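Acyl-coenzyme A oxidase 1 (Yarrowia lipolytica, PDB 5Y9D) oxidises 2,3-saturated acyl-CoAs to (2E)-enoyl-CoAs with an FAD cofactor and O2, releasing hydrogen peroxide, in peroxisomal fatty acid beta-oxidation. Local coordinates at residues D28-M33 and R332-R338; A210-T215 and R240-H245; G250-I256 and N267-T273; L327-L331 and L361-L365. All blocks are in the same frame, centred on the assembly; numbering follows the deposited sequence.

The four contacts form two groups, about 43 to 52 Å apart between centres. The centres of contacts 1 and 4 are about 14 Å apart, and both use helix 306-334: contact 4 pairs it with helix 355-391, and contact 1 joins its C-terminal end to the N-terminal helix 28-38. Contacts 2 and 3 belong to the middle domain, have centres 11 Å apart, and touch where A210 and A211 meet I253, D255 and G268. Along the chain contact 2 precedes contact 3, both nested within the loop closed by contact 1; contact 4 follows, its segments alternating with those of contact 1. R337 of contact 1 and N267 of contact 3 reach different FAD molecules, as expected where each cofactor site is shared between two subunits.

Contact 1: D28-M33 and R332-R338; sequences DPPVEM and RYACVRR. With FAD (flavin-adenine dinucleotide), chain D.
OD2 of D28 is gripped by three donors. R338 approaches side-on and gives it both NE and NH2, each 3.1 Å from OD2. The oxygen lies almost in the guanidinium plane, but the carboxylate is turned 43° against that plane: NH2 meets its syn lone pair while NE comes from above the carboxylate. A water donates to the same OD2 and to V336 O, 2.8 Å from the latter, tying the acid to the backbone of 332-338. E32, one helical turn on, completes a salt-bridge network with OE2 3.1 Å from R338 NH2. E32 OE1 goes to K350, D28 OD1 to T23 and R338 NH1 to the carbonyl of E348, so each charged group has a second partner. The contact thus fastens the N-terminal helix 28-38 to the end of helix 306-334, in the C-alpha1 domain of the oxidase. The rest is mainly carbon packing, partly against backbone carbonyls. V336 rests on P29, CB to CB at 3.8 Å, and M33, bent at chi2 and chi3, curls its CE back to within 3.7 Å of R332 CB. R337 turns away from helix 28-38, with its CG anti to the backbone N (chi1 177°), toward the FAD diphosphate. There NE donates to O1A of the FAD at 2.8 Å, and NH2 reaches the same oxygen at 2.9 Å. NH1 of R337 binds the carbonyl of L171 of the second subunit.

Contact 2: A210-T215 and R240-H245; sequences AAHTST and RNVHDH
T215 and R240 approach with CA atoms 4.9 Å apart, and R240 N donates to T215 O at 3.2 Å, carrying the pairing of antiparallel strands 216-225 and 228-238 one step into the loops at their ends. These loops belong to the middle domain of the acyl-CoA dehydrogenase fold, and the one at 210-215 curves so that several of its carbonyls face the R240 side chain. That chain runs extended from CG to NE and sets its guanidinium among them. A210 O is held end-on by both terminal nitrogens, at 3.0 Å from NH1 and 3.3 Å from NH2, and lies only 3° out of the guanidinium plane. S214 O takes NH1 at 2.7 Å with the donor in its carbonyl plane, whereas the bond from NH2 to A211 O is weak. One face of the guanidinium is covered near its rim by the H212-T213 peptide. NH2 also donates to P682 O of the second subunit, which brings the arginine into the dimer interface. A methionine in place of R240 has no N-H to offer the carbonyls of A210 and S214, and the 210-215 loop would probably hold its curve less firmly. H245 works beside it: its ring lies under R240 CD, which sits 3.3 Å above the ring plane and over its centre, and L691 and Y687 of the second subunit also pack against this histidine. NE2 of H245 donates to T213 O at 3.3 Å, coming from above the carbonyl plane and 55° out of it.

Contact 3: G250-I256 and N267-T273; sequences GVSIGDI and NGWIQFT. With FAD (flavin-adenine dinucleotide), chain C.
W269 holds its CG between the backbone N and the carbonyl carbon (chi1 58°), a crowded position that folds the indole across to G254 on the neighbouring strand. G254 CA lies 3.7 Å from the centroid of the five-membered ring, a CH-pi contact over the face, and G254 N stands over the middle of the ring system. With no side chain at G254, the indole lies directly on the backbone. At the ring edge, in plane, comes CD1 of I256, 3.7 Å from W269 CD1. The segments form an antiparallel ladder at 164°, in which S252 with Q271 and G254 with W269 are hydrogen-bonded pairs. Q271 N to S252 O is the shortest of their bonds at 2.7 Å, and I256 N to N267 O adds a further bond. On the other face, I253 and I270 lie side by side pointing the same way, CD1 of I253 being 3.8 Å from CG1 of I270. V251 CG2 meets the F272 ring at its edge, 4.3 Å from CD1. N267 lies in the FAD pocket beside the flavin. Strand 268-272 is the middle one of a three-stranded sheet, between 251-255 and 204-207. W205 of the latter meets the W269 ring, F670 of the second subunit meets that ring edge-to-face, and F272 packs on strand 216-225.

Contact 4: L327-L331 and L361-L365; sequences LTIAL and LLPLL
L327 begins the contact by reaching over the backbone of helix 355-391, and its two methyls part there. CD1 lies 3.6 Å from L364 O, while CD2 lies 3.6 Å from L361 O and 4.0 Å from L364 CB, close to the start of the next turn at L365. Cut back to an alanine, this position would have neither methyl, and a gap would probably open against the backbone between L361 and L365. One turn on, A330 adds its methyl, with CB 4.3 Å from L361 CD1, and also packs on C435 of helix 400-437. The helices run antiparallel, with 153° between their directions and short-segment axes 10.8 Å apart at closest approach, so that L327 stands opposite L365 and L331 opposite L361. They belong to the C-alpha1 part of the helical bundle of the acyl-CoA oxidase fold. L331 comes last and divides its branches. CD2 meets L361, 3.5 Å from its CD1, as the two side chains slide past each other in opposite directions, and it also touches L362 CD2 at 3.9 Å. CD1 turns to L365 CD2 at 4.1 Å. L365 presents that methyl because its CG is anti to the backbone N (chi1 -178°), unlike the other leucines of its segment. Helix 640-646 packs on L331, L362 and L365, and W602 of helix 589-606 touches both P363, at the kink of its helix, and L364.

Contact 1: D28-M33 and R332-R338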
# COMPACT_ATOMS: atom_id res chain seq x y z
N ASP A 28 5.91 -9.93 -30.23
CA ASP A 28 4.47 -9.73 -30.35
C ASP A 28 3.93 -8.41 -29.81
O ASP A 28 3.03 -7.85 -30.40
CB ASP A 28 3.74 -10.89 -29.68
CG ASP A 28 2.35 -11.07 -30.21
OD1 ASP A 28 2.18 -11.25 -31.44
OD2 ASP A 28 1.42 -10.99 -29.39
N PRO A 29 4.46 -7.92 -28.67
CA PRO A 29 3.78 -6.78 -28.05
C PRO A 29 3.56 -5.54 -28.91
O PRO A 29 2.49 -4.94 -28.86
CB PRO A 29 4.67 -6.47 -26.86
CG PRO A 29 5.23 -7.80 -26.46
CD PRO A 29 5.47 -8.51 -27.76
N PRO A 30 4.55 -5.15 -29.71
CA PRO A 30 4.28 -3.89 -30.42
C PRO A 30 3.29 -4.09 -31.55
O PRO A 30 2.56 -3.15 -31.94
CB PRO A 30 5.65 -3.46 -30.94
CG PRO A 30 6.47 -4.69 -30.95
CD PRO A 30 5.94 -5.59 -29.86
N VAL A 31 3.25 -5.31 -32.06
CA VAL A 31 2.29 -5.63 -33.10
C VAL A 31 0.91 -5.58 -32.48
O VAL A 31 0.01 -4.97 -33.05
CB VAL A 31 2.60 -7.00 -33.76
CG1 VAL A 31 1.50 -7.40 -34.72
CG2 VAL A 31 3.96 -6.92 -34.48
N GLU A 32 0.76 -6.16 -31.29
CA GLU A 32 -0.51 -6.07 -30.56
C GLU A 32 -0.91 -4.67 -30.18
O GLU A 32 -2.08 -4.33 -30.27
CB GLU A 32 -0.49 -6.94 -29.31
CG GLU A 32 -0.65 -8.43 -29.63
CD GLU A 32 -1.94 -8.73 -30.40
OE1 GLU A 32 -3.00 -8.13 -30.08
OE2 GLU A 32 -1.88 -9.58 -31.32
N MET A 33 0.04 -3.86 -29.74
CA MET A 33 -0.27 -2.49 -29.36
C MET A 33 -0.73 -1.65 -30.54
O MET A 33 -1.60 -0.81 -30.40
CB MET A 33 0.92 -1.83 -28.66
CG MET A 33 0.66 -0.40 -28.16
SD MET A 33 -0.48 -0.22 -26.76
CE MET A 33 0.47 -1.02 -25.47
N ARG A 332 -1.57 -0.56 -20.54
CA ARG A 332 -0.77 -0.85 -21.75
C ARG A 332 -0.08 -2.22 -21.65
O ARG A 332 0.04 -2.94 -22.64
CB ARG A 332 0.27 0.22 -22.03
CG ARG A 332 -0.25 1.48 -22.72
CD ARG A 332 0.83 2.55 -22.69
NE ARG A 332 0.37 3.77 -23.34
CZ ARG A 332 1.04 4.91 -23.42
NH1 ARG A 332 2.26 5.04 -22.91
NH2 ARG A 332 0.48 5.94 -24.04
N TYR A 333 0.39 -2.56 -20.46
CA TYR A 333 0.93 -3.86 -20.21
C TYR A 333 -0.14 -4.94 -20.34
O TYR A 333 0.19 -6.02 -20.82
CB TYR A 333 1.57 -3.93 -18.83
CG TYR A 333 2.28 -5.22 -18.57
CD1 TYR A 333 3.32 -5.62 -19.37
CD2 TYR A 333 1.92 -6.06 -17.50
CE1 TYR A 333 3.98 -6.81 -19.14
CE2 TYR A 333 2.58 -7.24 -17.26
CZ TYR A 333 3.61 -7.62 -18.10
OH TYR A 333 4.30 -8.80 -17.87
N ALA A 334 -1.39 -4.66 -19.95
CA ALA A 334 -2.49 -5.65 -20.01
C ALA A 334 -2.83 -6.03 -21.43
O ALA A 334 -3.20 -7.17 -21.72
CB ALA A 334 -3.75 -5.11 -19.33
N CYS A 335 -2.79 -5.04 -22.29
CA CYS A 335 -3.01 -5.24 -23.69
C CYS A 335 -1.90 -6.03 -24.40
O CYS A 335 -2.08 -6.43 -25.53
CB CYS A 335 -3.12 -3.89 -24.38
SG CYS A 335 -4.57 -2.95 -23.88
N VAL A 336 -0.75 -6.23 -23.78
CA VAL A 336 0.29 -6.99 -24.46
C VAL A 336 0.69 -8.29 -23.74
O VAL A 336 1.11 -9.23 -24.38
CB VAL A 336 1.53 -6.13 -24.77
CG1 VAL A 336 1.19 -5.10 -25.83
CG2 VAL A 336 2.11 -5.47 -23.52
N ARG A 337 0.51 -8.35 -22.43
CA ARG A 337 0.87 -9.54 -21.67
C ARG A 337 -0.13 -10.66 -21.95
O ARG A 337 -1.35 -10.42 -22.04
CB ARG A 337 0.92 -9.17 -20.19
CG ARG A 337 1.20 -10.30 -19.27
CD ARG A 337 2.50 -10.98 -19.59
NE ARG A 337 2.88 -11.82 -18.47
CZ ARG A 337 4.11 -12.26 -18.26
NH1 ARG A 337 5.07 -11.93 -19.09
NH2 ARG A 337 4.39 -12.99 -17.19
N ARG A 338 0.39 -11.86 -22.16
CA ARG A 338 -0.44 -13.02 -22.36
C ARG A 338 -0.12 -14.07 -21.32
O ARG A 338 1.01 -14.41 -21.10
CB ARG A 338 -0.23 -13.59 -23.76
CG ARG A 338 -0.60 -12.70 -24.92
CD ARG A 338 -0.10 -13.34 -26.20
NE ARG A 338 -0.31 -12.57 -27.41
CZ ARG A 338 -1.47 -12.46 -28.03
NH1 ARG A 338 -2.53 -13.05 -27.55
NH2 ARG A 338 -1.57 -11.75 -29.12
PA FAD D . 1.43 -13.28 -14.73
O1A FAD D . 1.72 -12.85 -16.11
O2A FAD D . 1.16 -14.68 -14.43
O5B FAD D . 0.22 -12.40 -14.27
C5B FAD D . 0.03 -11.09 -14.76
C4B FAD D . -1.28 -10.53 -14.24
O4B FAD D . -2.36 -11.04 -15.01
C3B FAD D . -1.51 -10.94 -12.80
O3B FAD D . -1.98 -9.82 -12.08
C2B FAD D . -2.58 -12.00 -12.87
O2B FAD D . -3.53 -11.89 -11.82
C1B FAD D . -3.26 -11.78 -14.20
N9A FAD D . -3.60 -13.10 -14.75
C8A FAD D . -2.75 -14.05 -15.12
N7A FAD D . -3.41 -15.14 -15.56
C5A FAD D . -4.72 -14.89 -15.45
C6A FAD D . -5.99 -15.60 -15.72
N6A FAD D . -6.00 -16.84 -16.22
N1A FAD D . -7.14 -14.98 -15.45
C2A FAD D . -7.15 -13.75 -14.96
N3A FAD D . -6.05 -13.05 -14.69
C4A FAD D . -4.83 -13.55 -14.91
N1 FAD D . 10.51 -17.32 -9.93
C2 FAD D . 11.34 -18.35 -9.84
O2 FAD D . 11.16 -19.30 -10.60
N3 FAD D . 12.34 -18.40 -8.99
C4 FAD D . 12.58 -17.42 -8.16
O4 FAD D . 13.52 -17.50 -7.38
C4X FAD D . 11.71 -16.24 -8.18
N5 FAD D . 11.90 -15.21 -7.35
C5X FAD D . 11.10 -14.15 -7.41
C6 FAD D . 11.33 -13.11 -6.55
C7 FAD D . 10.53 -12.01 -6.58
C7M FAD D . 10.79 -10.88 -5.64
C8 FAD D . 9.41 -11.95 -7.54
C8M FAD D . 8.53 -10.74 -7.57
C9 FAD D . 9.16 -13.00 -8.40
C9A FAD D . 9.98 -14.10 -8.37
N10 FAD D . 9.75 -15.17 -9.22
C10 FAD D . 10.63 -16.25 -9.15
C1' FAD D . 8.67 -15.16 -10.20
C2' FAD D . 7.31 -15.13 -9.56
O2' FAD D . 6.99 -16.46 -9.23
C3' FAD D . 6.30 -14.61 -10.55
O3' FAD D . 6.23 -13.21 -10.40
C4' FAD D . 4.90 -15.18 -10.36
O4' FAD D . 4.97 -16.57 -10.08
C5' FAD D . 4.07 -15.03 -11.61
O5' FAD D . 4.04 -13.68 -12.01
P FAD D . 3.99 -13.33 -13.52
O1P FAD D . 4.93 -12.24 -13.74
O2P FAD D . 4.11 -14.56 -14.29
O3P FAD D . 2.54 -12.75 -13.73
O HOH W 1 2.22 -9.82 -26.86

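Contact 2: A210-T215 and R240-H245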
# COMPACT_ATOMS: atom_id res chain seq x y z
N ALA A 210 14.34 21.83 6.54
CA ALA A 210 15.00 22.29 7.74
C ALA A 210 16.38 21.68 7.91
O ALA A 210 17.31 22.37 8.28
CB ALA A 210 14.17 21.98 8.94
N ALA A 211 16.51 20.38 7.62
CA ALA A 211 17.71 19.67 8.00
C ALA A 211 18.92 20.33 7.41
O ALA A 211 19.87 20.63 8.12
CB ALA A 211 17.64 18.21 7.63
N HIS A 212 18.85 20.65 6.14
CA HIS A 212 20.03 21.04 5.41
C HIS A 212 19.93 22.32 4.58
O HIS A 212 20.96 22.84 4.18
CB HIS A 212 20.39 19.90 4.47
CG HIS A 212 21.20 18.82 5.10
ND1 HIS A 212 21.91 18.99 6.28
CD2 HIS A 212 21.50 17.58 4.67
CE1 HIS A 212 22.58 17.89 6.54
NE2 HIS A 212 22.36 17.02 5.58
N THR A 213 18.74 22.83 4.27
CA THR A 213 18.67 23.87 3.23
C THR A 213 18.07 25.24 3.63
O THR A 213 18.55 26.29 3.19
CB THR A 213 18.04 23.29 1.93
OG1 THR A 213 17.40 24.31 1.15
CG2 THR A 213 17.07 22.28 2.20
N SER A 214 17.07 25.24 4.48
CA SER A 214 16.36 26.45 4.79
C SER A 214 17.13 27.39 5.67
O SER A 214 17.80 26.94 6.64
CB SER A 214 15.05 26.13 5.45
OG SER A 214 14.21 25.54 4.49
N THR A 215 17.01 28.68 5.33
CA THR A 215 17.59 29.76 6.15
C THR A 215 16.58 30.38 7.11
O THR A 215 16.94 30.86 8.16
CB THR A 215 18.05 30.88 5.27
OG1 THR A 215 16.92 31.34 4.52
CG2 THR A 215 19.15 30.37 4.35
N ARG A 240 19.32 30.02 10.12
CA ARG A 240 20.76 29.95 9.86
C ARG A 240 21.37 31.32 9.51
O ARG A 240 20.68 32.22 8.99
CB ARG A 240 21.02 29.04 8.67
CG ARG A 240 20.62 27.60 8.83
CD ARG A 240 20.96 26.78 7.58
NE ARG A 240 21.14 25.39 7.92
CZ ARG A 240 20.15 24.52 8.09
NH1 ARG A 240 18.89 24.88 7.92
NH2 ARG A 240 20.44 23.25 8.42
N ASN A 241 22.67 31.45 9.78
CA ASN A 241 23.46 32.57 9.27
C ASN A 241 23.66 32.28 7.78
O ASN A 241 24.18 31.24 7.41
CB ASN A 241 24.80 32.73 10.00
CG ASN A 241 24.65 32.84 11.52
OD1 ASN A 241 25.05 31.93 12.26
ND2 ASN A 241 24.02 33.92 11.98
N VAL A 242 23.21 33.20 6.94
CA VAL A 242 23.09 32.95 5.50
C VAL A 242 24.44 32.81 4.77
O VAL A 242 24.52 32.16 3.74
CB VAL A 242 22.27 34.08 4.82
CG1 VAL A 242 21.86 33.67 3.42
CG2 VAL A 242 21.01 34.41 5.64
N HIS A 243 25.49 33.38 5.33
CA HIS A 243 26.75 33.45 4.62
C HIS A 243 27.64 32.26 4.84
O HIS A 243 28.53 32.01 4.03
CB HIS A 243 27.47 34.78 4.93
CG HIS A 243 26.83 35.97 4.29
ND1 HIS A 243 27.12 36.37 3.00
CD2 HIS A 243 25.89 36.84 4.74
CE1 HIS A 243 26.41 37.45 2.70
NE2 HIS A 243 25.66 37.75 3.74
N ASP A 244 27.41 31.50 5.91
CA ASP A 244 28.09 30.21 6.13
C ASP A 244 27.12 29.05 6.42
O ASP A 244 27.54 27.93 6.66
CB ASP A 244 29.10 30.33 7.27
CG ASP A 244 28.50 30.91 8.56
OD1 ASP A 244 27.36 30.54 8.95
OD2 ASP A 244 29.17 31.74 9.20
N HIS A 245 25.83 29.34 6.43
CA HIS A 245 24.80 28.34 6.74
C HIS A 245 24.76 27.76 8.17
O HIS A 245 24.03 26.80 8.43
CB HIS A 245 24.91 27.20 5.73
CG HIS A 245 23.60 26.85 5.12
ND1 HIS A 245 23.11 25.57 5.12
CD2 HIS A 245 22.69 27.61 4.48
CE1 HIS A 245 21.94 25.56 4.51
NE2 HIS A 245 21.66 26.79 4.12

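Contact 3: G250-I256 and N267-T273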
# COMPACT_ATOMS: atom_id res chain seq x y z
N GLY A 250 20.63 29.57 19.85
CA GLY A 250 19.39 28.99 20.38
C GLY A 250 18.61 28.08 19.42
O GLY A 250 17.65 27.47 19.82
N VAL A 251 19.01 28.01 18.16
CA VAL A 251 18.35 27.18 17.17
C VAL A 251 19.12 25.86 17.02
O VAL A 251 20.31 25.85 16.64
CB VAL A 251 18.36 27.89 15.81
CG1 VAL A 251 17.71 27.04 14.72
CG2 VAL A 251 17.66 29.24 15.93
N SER A 252 18.41 24.75 17.27
CA SER A 252 18.97 23.41 17.16
C SER A 252 18.26 22.62 16.09
O SER A 252 17.06 22.49 16.15
CB SER A 252 18.74 22.68 18.48
OG SER A 252 19.75 22.97 19.41
N ILE A 253 19.01 22.06 15.15
CA ILE A 253 18.47 21.28 14.00
C ILE A 253 19.24 19.97 13.74
O ILE A 253 20.46 19.89 13.87
CB ILE A 253 18.53 22.10 12.70
CG1 ILE A 253 17.83 23.46 12.86
CG2 ILE A 253 18.01 21.32 11.50
CD1 ILE A 253 16.70 23.75 11.95
N GLY A 254 18.50 18.93 13.36
CA GLY A 254 19.11 17.71 12.83
C GLY A 254 18.23 17.11 11.78
O GLY A 254 17.12 17.57 11.53
N ASP A 255 18.73 16.06 11.16
CA ASP A 255 18.09 15.40 10.04
C ASP A 255 17.35 14.19 10.55
O ASP A 255 17.90 13.36 11.28
CB ASP A 255 19.20 14.97 9.10
CG ASP A 255 18.71 14.41 7.77
OD1 ASP A 255 17.54 13.97 7.63
OD2 ASP A 255 19.54 14.42 6.84
N ILE A 256 16.10 14.07 10.15
CA ILE A 256 15.24 12.98 10.60
C ILE A 256 15.70 11.71 9.94
O ILE A 256 15.41 10.62 10.42
CB ILE A 256 13.76 13.22 10.20
CG1 ILE A 256 13.23 14.51 10.79
CG2 ILE A 256 12.88 12.09 10.65
CD1 ILE A 256 13.09 14.45 12.27
N ASN A 267 14.10 16.39 5.60
CA ASN A 267 13.17 16.72 6.63
C ASN A 267 13.97 16.72 7.91
O ASN A 267 14.69 15.76 8.22
CB ASN A 267 12.02 15.73 6.71
CG ASN A 267 11.06 15.87 5.55
OD1 ASN A 267 10.03 16.55 5.66
ND2 ASN A 267 11.39 15.25 4.42
N GLY A 268 13.86 17.82 8.63
CA GLY A 268 14.63 18.00 9.83
C GLY A 268 13.76 18.28 11.05
O GLY A 268 12.56 18.56 10.96
N TRP A 269 14.40 18.21 12.20
CA TRP A 269 13.77 18.60 13.44
C TRP A 269 14.45 19.89 13.92
O TRP A 269 15.61 20.14 13.56
CB TRP A 269 13.86 17.48 14.45
CG TRP A 269 15.22 17.02 14.76
CD1 TRP A 269 15.82 15.91 14.29
CD2 TRP A 269 16.15 17.63 15.67
NE1 TRP A 269 17.06 15.77 14.83
CE2 TRP A 269 17.31 16.81 15.68
CE3 TRP A 269 16.12 18.79 16.47
CZ2 TRP A 269 18.47 17.12 16.45
CZ3 TRP A 269 17.25 19.09 17.27
CH2 TRP A 269 18.41 18.25 17.25
N ILE A 270 13.70 20.71 14.68
CA ILE A 270 14.09 22.03 15.10
C ILE A 270 13.71 22.18 16.57
O ILE A 270 12.56 21.92 16.94
CB ILE A 270 13.34 23.16 14.38
CG1 ILE A 270 13.16 22.90 12.89
CG2 ILE A 270 14.06 24.50 14.57
CD1 ILE A 270 12.46 24.04 12.19
N GLN A 271 14.66 22.61 17.39
CA GLN A 271 14.39 23.01 18.76
C GLN A 271 14.82 24.48 18.91
O GLN A 271 15.84 24.88 18.38
CB GLN A 271 15.16 22.14 19.73
CG GLN A 271 14.74 20.67 19.66
CD GLN A 271 15.64 19.80 20.47
OE1 GLN A 271 16.78 20.15 20.69
NE2 GLN A 271 15.14 18.64 20.91
N PHE A 272 13.98 25.26 19.58
CA PHE A 272 14.30 26.65 19.92
C PHE A 272 14.53 26.81 21.45
O PHE A 272 13.72 26.36 22.24
CB PHE A 272 13.16 27.56 19.48
CG PHE A 272 12.84 27.49 18.00
CD1 PHE A 272 13.65 28.11 17.07
CD2 PHE A 272 11.69 26.87 17.55
CE1 PHE A 272 13.35 28.09 15.70
CE2 PHE A 272 11.37 26.84 16.20
CZ PHE A 272 12.20 27.46 15.26
N THR A 273 15.65 27.43 21.83
CA THR A 273 15.93 27.81 23.22
C THR A 273 16.13 29.33 23.36
O THR A 273 17.21 29.82 23.02
CB THR A 273 17.20 27.12 23.79
OG1 THR A 273 17.02 25.71 23.86
CG2 THR A 273 17.42 27.58 25.22
PA FAD C . -1.68 12.39 14.91
O1A FAD C . -0.84 12.12 16.08
O2A FAD C . -2.57 13.55 14.86
O5B FAD C . -2.56 11.11 14.65
C5B FAD C . -2.12 9.78 14.87
C4B FAD C . -3.24 8.81 14.51
O4B FAD C . -4.33 8.98 15.40
C3B FAD C . -3.78 9.07 13.13
O3B FAD C . -4.00 7.83 12.47
C2B FAD C . -5.11 9.73 13.33
O2B FAD C . -6.01 9.31 12.33
C1B FAD C . -5.53 9.24 14.70
N9A FAD C . -6.28 10.31 15.36
C8A FAD C . -5.81 11.49 15.73
N7A FAD C . -6.77 12.23 16.30
C5A FAD C . -7.89 11.51 16.30
C6A FAD C . -9.28 11.69 16.76
N6A FAD C . -9.69 12.82 17.34
N1A FAD C . -10.13 10.68 16.57
C2A FAD C . -9.75 9.55 15.99
N3A FAD C . -8.52 9.32 15.56
C4A FAD C . -7.56 10.24 15.68
N1 FAD C . 4.64 19.12 8.95
C2 FAD C . 5.00 20.39 8.75
O2 FAD C . 4.54 21.25 9.50
N3 FAD C . 5.82 20.76 7.79
C4 FAD C . 6.36 19.90 6.95
O4 FAD C . 7.12 20.26 6.07
C4X FAD C . 6.02 18.49 7.09
N5 FAD C . 6.52 17.58 6.27
C5X FAD C . 6.21 16.30 6.43
C6 FAD C . 6.77 15.39 5.59
C7 FAD C . 6.47 14.07 5.72
C7M FAD C . 7.08 13.10 4.76
C8 FAD C . 5.54 13.64 6.79
C8M FAD C . 5.18 12.20 6.98
C9 FAD C . 4.98 14.56 7.64
C9A FAD C . 5.29 15.88 7.50
N10 FAD C . 4.74 16.82 8.36
C10 FAD C . 5.10 18.15 8.17
C1' FAD C . 3.83 16.45 9.44
C2' FAD C . 2.50 15.92 8.93
O2' FAD C . 1.66 16.99 8.56
C3' FAD C . 1.86 15.10 10.03
O3' FAD C . 2.31 13.77 9.87
C4' FAD C . 0.35 15.06 9.93
O4' FAD C . -0.20 16.32 10.28
C5' FAD C . -0.20 13.99 10.86
O5' FAD C . 0.05 14.35 12.19
P FAD C . 0.44 13.33 13.33
O1P FAD C . 1.44 12.40 12.85
O2P FAD C . 0.71 14.19 14.48
O3P FAD C . -0.83 12.44 13.58

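Contact 4: L327-L331 and L361-L365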
# COMPACT_ATOMS: atom_id res chain seq x y z
N LEU A 327 -2.15 3.89 -14.10
CA LEU A 327 -3.17 3.17 -14.87
C LEU A 327 -2.71 2.97 -16.33
O LEU A 327 -2.93 1.90 -16.93
CB LEU A 327 -4.50 3.89 -14.82
CG LEU A 327 -5.33 3.53 -13.60
CD1 LEU A 327 -6.17 4.72 -13.21
CD2 LEU A 327 -6.23 2.31 -13.87
N THR A 328 -2.02 3.97 -16.88
CA THR A 328 -1.43 3.82 -18.19
C THR A 328 -0.33 2.75 -18.22
O THR A 328 -0.23 1.99 -19.16
CB THR A 328 -0.92 5.14 -18.73
OG1 THR A 328 -2.04 6.02 -18.90
CG2 THR A 328 -0.22 4.98 -20.10
N ILE A 329 0.50 2.65 -17.21
CA ILE A 329 1.48 1.58 -17.24
C ILE A 329 0.76 0.23 -17.29
O ILE A 329 0.89 -0.52 -18.23
CB ILE A 329 2.41 1.64 -16.01
CG1 ILE A 329 3.27 2.89 -16.11
CG2 ILE A 329 3.26 0.37 -15.91
CD1 ILE A 329 3.94 3.26 -14.82
N ALA A 330 -0.03 -0.04 -16.27
CA ALA A 330 -0.76 -1.30 -16.12
C ALA A 330 -1.60 -1.72 -17.34
O ALA A 330 -1.54 -2.87 -17.76
CB ALA A 330 -1.63 -1.23 -14.87
N LEU A 331 -2.41 -0.80 -17.86
CA LEU A 331 -3.34 -1.11 -18.92
C LEU A 331 -2.65 -1.29 -20.27
O LEU A 331 -3.14 -2.07 -21.08
CB LEU A 331 -4.43 -0.03 -19.06
CG LEU A 331 -5.48 0.04 -17.96
CD1 LEU A 331 -6.34 1.28 -18.14
CD2 LEU A 331 -6.34 -1.22 -17.93
N LEU A 361 -9.18 -3.09 -13.28
CA LEU A 361 -8.56 -1.84 -13.72
C LEU A 361 -9.48 -0.75 -14.26
O LEU A 361 -9.28 0.42 -13.96
CB LEU A 361 -7.47 -2.11 -14.74
CG LEU A 361 -6.36 -3.01 -14.20
CD1 LEU A 361 -5.39 -3.33 -15.34
CD2 LEU A 361 -5.63 -2.40 -13.00
N LEU A 362 -10.47 -1.12 -15.06
CA LEU A 362 -11.25 -0.14 -15.80
C LEU A 362 -12.12 0.75 -14.90
O LEU A 362 -12.31 1.95 -15.16
CB LEU A 362 -12.08 -0.85 -16.86
CG LEU A 362 -11.21 -1.56 -17.92
CD1 LEU A 362 -12.07 -2.08 -19.07
CD2 LEU A 362 -10.11 -0.65 -18.48
N PRO A 363 -12.63 0.20 -13.80
CA PRO A 363 -13.36 1.12 -12.94
C PRO A 363 -12.44 2.14 -12.31
O PRO A 363 -12.79 3.31 -12.19
CB PRO A 363 -13.99 0.21 -11.89
CG PRO A 363 -13.89 -1.20 -12.46
CD PRO A 363 -12.69 -1.19 -13.34
N LEU A 364 -11.26 1.69 -11.94
CA LEU A 364 -10.20 2.59 -11.50
C LEU A 364 -9.86 3.62 -12.60
O LEU A 364 -9.68 4.82 -12.31
CB LEU A 364 -8.97 1.79 -11.01
CG LEU A 364 -9.25 0.69 -9.96
CD1 LEU A 364 -8.00 -0.10 -9.62
CD2 LEU A 364 -9.89 1.22 -8.68
N LEU A 365 -9.84 3.19 -13.87
CA LEU A 365 -9.72 4.19 -14.97
C LEU A 365 -10.81 5.27 -14.93
O LEU A 365 -10.55 6.44 -15.12
CB LEU A 365 -9.70 3.54 -16.35
CG LEU A 365 -9.52 4.55 -17.51
CD1 LEU A 365 -8.24 5.38 -17.35
CD2 LEU A 365 -9.51 3.85 -18.86